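AB hydrolase-1 domain-containing protein (Parabacteroides distasonis, PDB 4Q34) is a putative esterase of the alpha/beta hydrolase family, probably hydrolysing ester bonds in a substrate that has not been identified. Local coordinates at residues 19-24 / 96-101; 236-241 / 274-279. All coordinates share one frame; numbering follows the deposited sequence.

Interaction 1: residues 19-24 / 96-101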
loop_
_atom_site.group_PDB
_atom_site.type_symbol
_atom_site.label_atom_id
_atom_site.label_comp_id
_atom_site.label_asym_id
_atom_site.label_seq_id
_atom_site.Cartn_x
_atom_site.Cartn_y
_atom_site.Cartn_z
ATOM N N THR A 19 14.787 -8.385 -7.342
ATOM C CA THR A 19 15.908 -8.610 -8.250
ATOM C C THR A 19 16.152 -7.357 -9.037
ATOM O O THR A 19 15.502 -6.325 -8.814
ATOM C CB THR A 19 15.630 -9.834 -9.163
ATOM O OG1 THR A 19 16.861 -10.238 -9.824
ATOM C CG2 THR A 19 14.567 -9.496 -10.195
ATOM N N VAL A 20 17.138 -7.425 -9.937
ATOM C CA VAL A 20 17.535 -6.303 -10.744
ATOM C C VAL A 20 17.676 -6.832 -12.156
ATOM O O VAL A 20 18.391 -7.805 -12.384
ATOM C CB VAL A 20 18.870 -5.689 -10.265
ATOM C CG1 VAL A 20 19.221 -4.468 -11.104
ATOM C CG2 VAL A 20 18.819 -5.339 -8.763
ATOM N N LEU A 21 16.918 -6.281 -13.083
ATOM C CA LEU A 21 17.151 -6.602 -14.479
ATOM C C LEU A 21 18.192 -5.636 -14.968
ATOM O O LEU A 21 18.290 -4.522 -14.469
ATOM C CB LEU A 21 15.881 -6.467 -15.283
ATOM C CG LEU A 21 14.600 -7.103 -14.776
ATOM C CD1 LEU A 21 13.488 -6.781 -15.741
ATOM C CD2 LEU A 21 14.765 -8.603 -14.673
ATOM N N VAL A 22 18.995 -6.047 -15.963
ATOM C CA VAL A 22 20.038 -5.192 -16.510
ATOM C C VAL A 22 19.970 -5.324 -18.008
ATOM O O VAL A 22 20.085 -6.430 -18.533
ATOM C CB VAL A 22 21.462 -5.575 -16.009
ATOM C CG1 VAL A 22 22.505 -4.594 -16.519
ATOM C CG2 VAL A 22 21.488 -5.637 -14.500
ATOM N N ASP A 23 19.782 -4.211 -18.701
ATOM C CA ASP A 23 19.643 -4.256 -20.168
ATOM C C ASP A 23 20.988 -4.188 -20.880
ATOM O O ASP A 23 22.049 -4.038 -20.256
ATOM C CB ASP A 23 18.669 -3.191 -20.717
ATOM C CG ASP A 23 19.240 -1.781 -20.710
ATOM O OD1 ASP A 23 20.431 -1.536 -20.383
ATOM O OD2 ASP A 23 18.451 -0.885 -21.029
ATOM N N SER A 24 20.912 -4.276 -22.202
ATOM C CA SER A 24 22.101 -4.423 -23.020
ATOM C C SER A 24 23.019 -3.224 -22.825
ATOM O O SER A 24 24.201 -3.332 -23.079
ATOM C CB SER A 24 21.702 -4.598 -24.492
ATOM O OG SER A 24 21.119 -3.398 -24.996
ATOM N N ARG A 96 5.677 -2.929 -8.831
ATOM C CA ARG A 96 6.814 -2.836 -9.759
ATOM C C ARG A 96 7.419 -4.230 -9.939
ATOM O O ARG A 96 8.452 -4.561 -9.343
ATOM C CB ARG A 96 7.858 -1.837 -9.242
ATOM C CG ARG A 96 8.999 -1.561 -10.225
ATOM C CD ARG A 96 9.807 -0.440 -9.683
ATOM N NE ARG A 96 10.948 -0.019 -10.537
ATOM C CZ ARG A 96 10.907 0.876 -11.523
ATOM N NH1 ARG A 96 9.778 1.432 -11.927
ATOM N NH2 ARG A 96 12.034 1.208 -12.163
ATOM N N GLY A 97 6.748 -5.045 -10.754
ATOM C CA GLY A 97 7.239 -6.382 -11.111
ATOM C C GLY A 97 8.192 -6.297 -12.275
ATOM O O GLY A 97 8.350 -5.245 -12.872
ATOM N N THR A 98 8.813 -7.431 -12.606
ATOM C CA THR A 98 9.798 -7.521 -13.662
ATOM C C THR A 98 9.203 -8.007 -14.987
ATOM O O THR A 98 9.934 -8.105 -15.992
ATOM C CB THR A 98 10.919 -8.480 -13.244
ATOM O OG1 THR A 98 10.336 -9.759 -12.946
ATOM C CG2 THR A 98 11.674 -7.897 -12.003
ATOM N N GLU A 99 7.919 -8.342 -14.998
ATOM C CA GLU A 99 7.300 -8.906 -16.209
ATOM C C GLU A 99 6.375 -7.916 -16.926
ATOM O O GLU A 99 5.780 -7.003 -16.302
ATOM C CB GLU A 99 6.429 -10.096 -15.837
ATOM C CG GLU A 99 7.156 -11.225 -15.184
ATOM C CD GLU A 99 6.215 -12.140 -14.459
ATOM O OE1 GLU A 99 5.557 -11.656 -13.521
ATOM O OE2 GLU A 99 6.172 -13.343 -14.790
ATOM N N SER A 100 6.230 -8.117 -18.232
ATOM C CA SER A 100 5.216 -7.422 -18.997
ATOM C C SER A 100 3.918 -8.164 -18.712
ATOM O O SER A 100 3.925 -9.385 -18.635
ATOM C CB SER A 100 5.556 -7.465 -20.490
ATOM O OG SER A 100 6.663 -6.624 -20.780
ATOM N N VAL A 101 2.811 -7.443 -18.571
ATOM C CA VAL A 101 1.549 -8.079 -18.219
ATOM C C VAL A 101 0.373 -7.228 -18.704
ATOM O O VAL A 101 0.457 -5.999 -18.750
ATOM C CB VAL A 101 1.455 -8.313 -16.690
ATOM C CG1 VAL A 101 1.514 -7.003 -15.947
ATOM C CG2 VAL A 101 0.194 -9.104 -16.330
#
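Thr-19 and Leu-21 meet Thr-98 in a small apolar contact at the surface of an alpha/beta hydrolase fold, where strand 19-22, which pairs antiparallel with strand 28-41, faces the loop running from strand 83-87 to strand 101-103. No hydrogen bond crosses between 19-24 and 96-101, and 125 Å² are buried in all; the closest CA atoms, those of Leu-21 and Thr-98, stand 7.5 Å apart, so the strand's side chains have to bridge the gap. Leu-21 points at the loop, Thr-19 reaches it only with its CG2 methyl, and Val-20 between them points away. Thr-98 is the hub. Its OG1 is hydrogen-bonded to Asp-32 on strand 28-41, which fixes the rotation about CA-CB; with chi1 at 58°, CG2 then lies anti to the carbonyl carbon and is presented to the strand as a methyl group. Arg-96 and Thr-98 thus tie the loop to the same strand, since Arg-96 also bonds to Asp-32 through its backbone. The second subunit adds a further layer, with its Phe-107 packing on Leu-21 and its Arg-142 bonding to Thr-19 O. Leu-21 straddles Thr-98 with its branched end: CD2 is 4.1 Å from Thr-98 CB, while CD1 lies 3.8 Å from Thr-98 O. Thr-19 reaches the same residue at about a right angle, methyl to methyl, CG2 being 3.8 Å from Thr-98 CG2.

Interaction 2: residues 236-241 / 274-279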
loop_
_atom_site.group_PDB
_atom_site.type_symbol
_atom_site.label_atom_id
_atom_site.label_comp_id
_atom_site.label_asym_id
_atom_site.label_seq_id
_atom_site.Cartn_x
_atom_site.Cartn_y
_atom_site.Cartn_z
ATOM N N GLU A 236 11.387 -30.986 7.061
ATOM C CA GLU A 236 11.550 -29.599 7.513
ATOM C C GLU A 236 10.292 -29.053 8.170
ATOM O O GLU A 236 10.396 -28.237 9.078
ATOM C CB GLU A 236 12.047 -28.636 6.401
ATOM C CG GLU A 236 13.221 -29.110 5.550
ATOM C CD GLU A 236 14.576 -29.089 6.225
ATOM O OE1 GLU A 236 14.651 -28.701 7.420
ATOM O OE2 GLU A 236 15.568 -29.474 5.533
ATOM N N TYR A 237 9.095 -29.570 7.814
ATOM C CA TYR A 237 7.851 -29.071 8.366
ATOM C C TYR A 237 7.552 -29.631 9.775
ATOM O O TYR A 237 6.527 -29.304 10.351
ATOM C CB TYR A 237 6.685 -29.357 7.401
ATOM C CG TYR A 237 6.954 -28.659 6.075
ATOM C CD1 TYR A 237 6.710 -27.314 5.936
ATOM C CD2 TYR A 237 7.453 -29.344 4.983
ATOM C CE1 TYR A 237 7.026 -26.630 4.757
ATOM C CE2 TYR A 237 7.741 -28.688 3.808
ATOM C CZ TYR A 237 7.531 -27.334 3.695
ATOM O OH TYR A 237 7.797 -26.695 2.484
ATOM N N THR A 238 8.448 -30.496 10.282
ATOM C CA THR A 238 8.354 -31.019 11.628
ATOM C C THR A 238 9.076 -30.136 12.611
ATOM O O THR A 238 9.029 -30.430 13.799
ATOM C CB THR A 238 8.934 -32.453 11.797
ATOM O OG1 THR A 238 10.373 -32.444 11.658
ATOM C CG2 THR A 238 8.288 -33.455 10.824
ATOM N N LYS A 239 9.805 -29.136 12.124
ATOM C CA LYS A 239 10.817 -28.464 12.943
ATOM C C LYS A 239 10.329 -27.191 13.650
ATOM O O LYS A 239 11.043 -26.672 14.493
ATOM C CB LYS A 239 12.036 -28.154 12.065
ATOM C CG LYS A 239 12.788 -29.438 11.665
ATOM C CD LYS A 239 13.952 -29.132 10.746
ATOM C CE LYS A 239 14.545 -30.416 10.185
ATOM N NZ LYS A 239 15.741 -30.118 9.359
ATOM N N VAL A 240 9.136 -26.707 13.318
ATOM C CA VAL A 240 8.543 -25.535 13.984
ATOM C C VAL A 240 7.085 -25.823 14.251
ATOM O O VAL A 240 6.430 -26.587 13.510
ATOM C CB VAL A 240 8.633 -24.254 13.131
ATOM C CG1 VAL A 240 10.075 -23.948 12.803
ATOM C CG2 VAL A 240 7.813 -24.387 11.853
ATOM N N PRO A 241 6.544 -25.209 15.296
ATOM C CA PRO A 241 5.106 -25.366 15.487
ATOM C C PRO A 241 4.274 -24.713 14.400
ATOM O O PRO A 241 4.573 -23.602 13.941
ATOM C CB PRO A 241 4.812 -24.661 16.830
ATOM C CG PRO A 241 6.070 -24.079 17.279
ATOM C CD PRO A 241 7.187 -24.352 16.310
ATOM N N LYS A 274 -1.334 -35.044 10.685
ATOM C CA LYS A 274 -1.126 -36.374 11.247
ATOM C C LYS A 274 0.225 -36.960 10.774
ATOM O O LYS A 274 1.026 -37.464 11.573
ATOM C CB LYS A 274 -2.320 -37.276 10.913
ATOM C CG LYS A 274 -2.147 -38.741 11.298
ATOM C CD LYS A 274 -1.831 -38.907 12.759
ATOM C CE LYS A 274 -2.080 -40.351 13.186
ATOM N NZ LYS A 274 -1.472 -40.581 14.523
HETATM N N MSE A 275 0.490 -36.856 9.471
HETATM C CA MSE A 275 1.692 -37.404 8.914
HETATM C C MSE A 275 2.906 -36.718 9.462
HETATM O O MSE A 275 3.884 -37.377 9.774
HETATM C CB MSE A 275 1.651 -37.293 7.391
HETATM C CG MSE A 275 0.668 -38.340 6.895
HETATM SE SE MSE A 275 0.556 -38.204 4.941
HETATM C CE MSE A 275 2.500 -38.385 4.624
ATOM N N LEU A 276 2.852 -35.401 9.608
ATOM C CA LEU A 276 3.997 -34.681 10.216
ATOM C C LEU A 276 4.159 -34.990 11.703
ATOM O O LEU A 276 5.272 -35.189 12.204
ATOM C CB LEU A 276 3.882 -33.186 9.986
ATOM C CG LEU A 276 4.183 -32.732 8.553
ATOM C CD1 LEU A 276 3.689 -31.307 8.290
ATOM C CD2 LEU A 276 5.672 -32.861 8.255
ATOM N N ASN A 277 3.043 -35.053 12.408
ATOM C CA ASN A 277 3.126 -35.330 13.853
ATOM C C ASN A 277 3.687 -36.743 14.103
ATOM O O ASN A 277 4.460 -36.967 15.062
ATOM C CB ASN A 277 1.766 -35.152 14.520
ATOM C CG ASN A 277 1.319 -33.680 14.573
ATOM O OD1 ASN A 277 2.137 -32.770 14.532
ATOM N ND2 ASN A 277 0.025 -33.456 14.682
ATOM N N ASP A 278 3.373 -37.694 13.203
ATOM C CA ASP A 278 3.921 -39.036 13.307
ATOM C C ASP A 278 5.445 -39.089 13.088
ATOM O O ASP A 278 6.104 -40.104 13.437
ATOM C CB ASP A 278 3.247 -39.974 12.307
ATOM C CG ASP A 278 1.850 -40.371 12.711
ATOM O OD1 ASP A 278 1.459 -40.164 13.887
ATOM O OD2 ASP A 278 1.131 -40.911 11.848
ATOM N N GLN A 279 5.997 -38.037 12.488
ATOM C CA GLN A 279 7.428 -37.896 12.234
ATOM C C GLN A 279 8.078 -36.918 13.222
ATOM O O GLN A 279 9.223 -36.456 12.999
ATOM C CB GLN A 279 7.670 -37.381 10.809
ATOM C CG GLN A 279 7.375 -38.381 9.713
ATOM C CD GLN A 279 8.010 -39.743 9.951
ATOM O OE1 GLN A 279 9.229 -39.890 9.959
ATOM N NE2 GLN A 279 7.173 -40.747 10.129
#
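Leu-276, near the C-terminal end of helix 257-277, packs against Tyr-237 and Thr-238 of the loop that leads into strand 242-246, and van der Waals contact, with no hydrogen bond, joins the two segments. The fork of Leu-276 fits round the base of Tyr-237: CD1 and CD2 each lie 3.7 Å from Tyr-237 CB. The phenol ring turns from the helix toward Leu-186, Leu-187 and Pro-205, and its OH is hydrogen-bonded to Trp-183 O. CD2 also meets Thr-238 CG2 at 3.7 Å, so one methyl touches two consecutive residues. Thr-238 CG2 rests on the helix backbone as well, 3.7 Å from Leu-276 O; chi1 of 69° sets this methyl anti to the carbonyl carbon and sends OG1 to Met-235 O, three residues earlier. Cutting Leu-276 back to an alanine would probably open a gap beside Tyr-237 CB and take from Thr-238 CG2 its CD2 partner.

Two salt bridges form within the segments, neither crossing the contact. Lys-239 NZ forms one with Glu-236 OE1 at 2.6 Å, approaching from above the carboxylate plane, 42° out of it. On the helix, Lys-274 NZ reaches the syn lone pair of Asp-278 OD1 at 3.0 Å, a bridge four residues along the chain.

Phe-234 of helix 231-234 also touches Leu-276. With strand 242-246 paired parallel to strand 283-287, helix 257-277 belongs to the crossover between them, and the contact seats its C-terminal end on the loop entering the first strand: a beta-alpha-beta unit of the alpha/beta hydrolase fold.

How the interactions relate
Interactions 1 and 2 lie far apart, with centres 38 Å and nearest atoms about 22 Å from each other, and they follow one another along the chain without sharing a helix, strand or loop. Interaction 1 is a surface contact between a strand and a loop, with no buried residue among those touching, and the second subunit lies against it. Interaction 2 is partly buried, two of its four touching residues being enclosed, and no other chain of the assembly reaches it. Both lack hydrogen bonds across the segments and employ a threonine methyl against a leucine, yet the threonine hydroxyls differ: one bonds to a side chain on strand 28-41, the other to a backbone carbonyl three residues back.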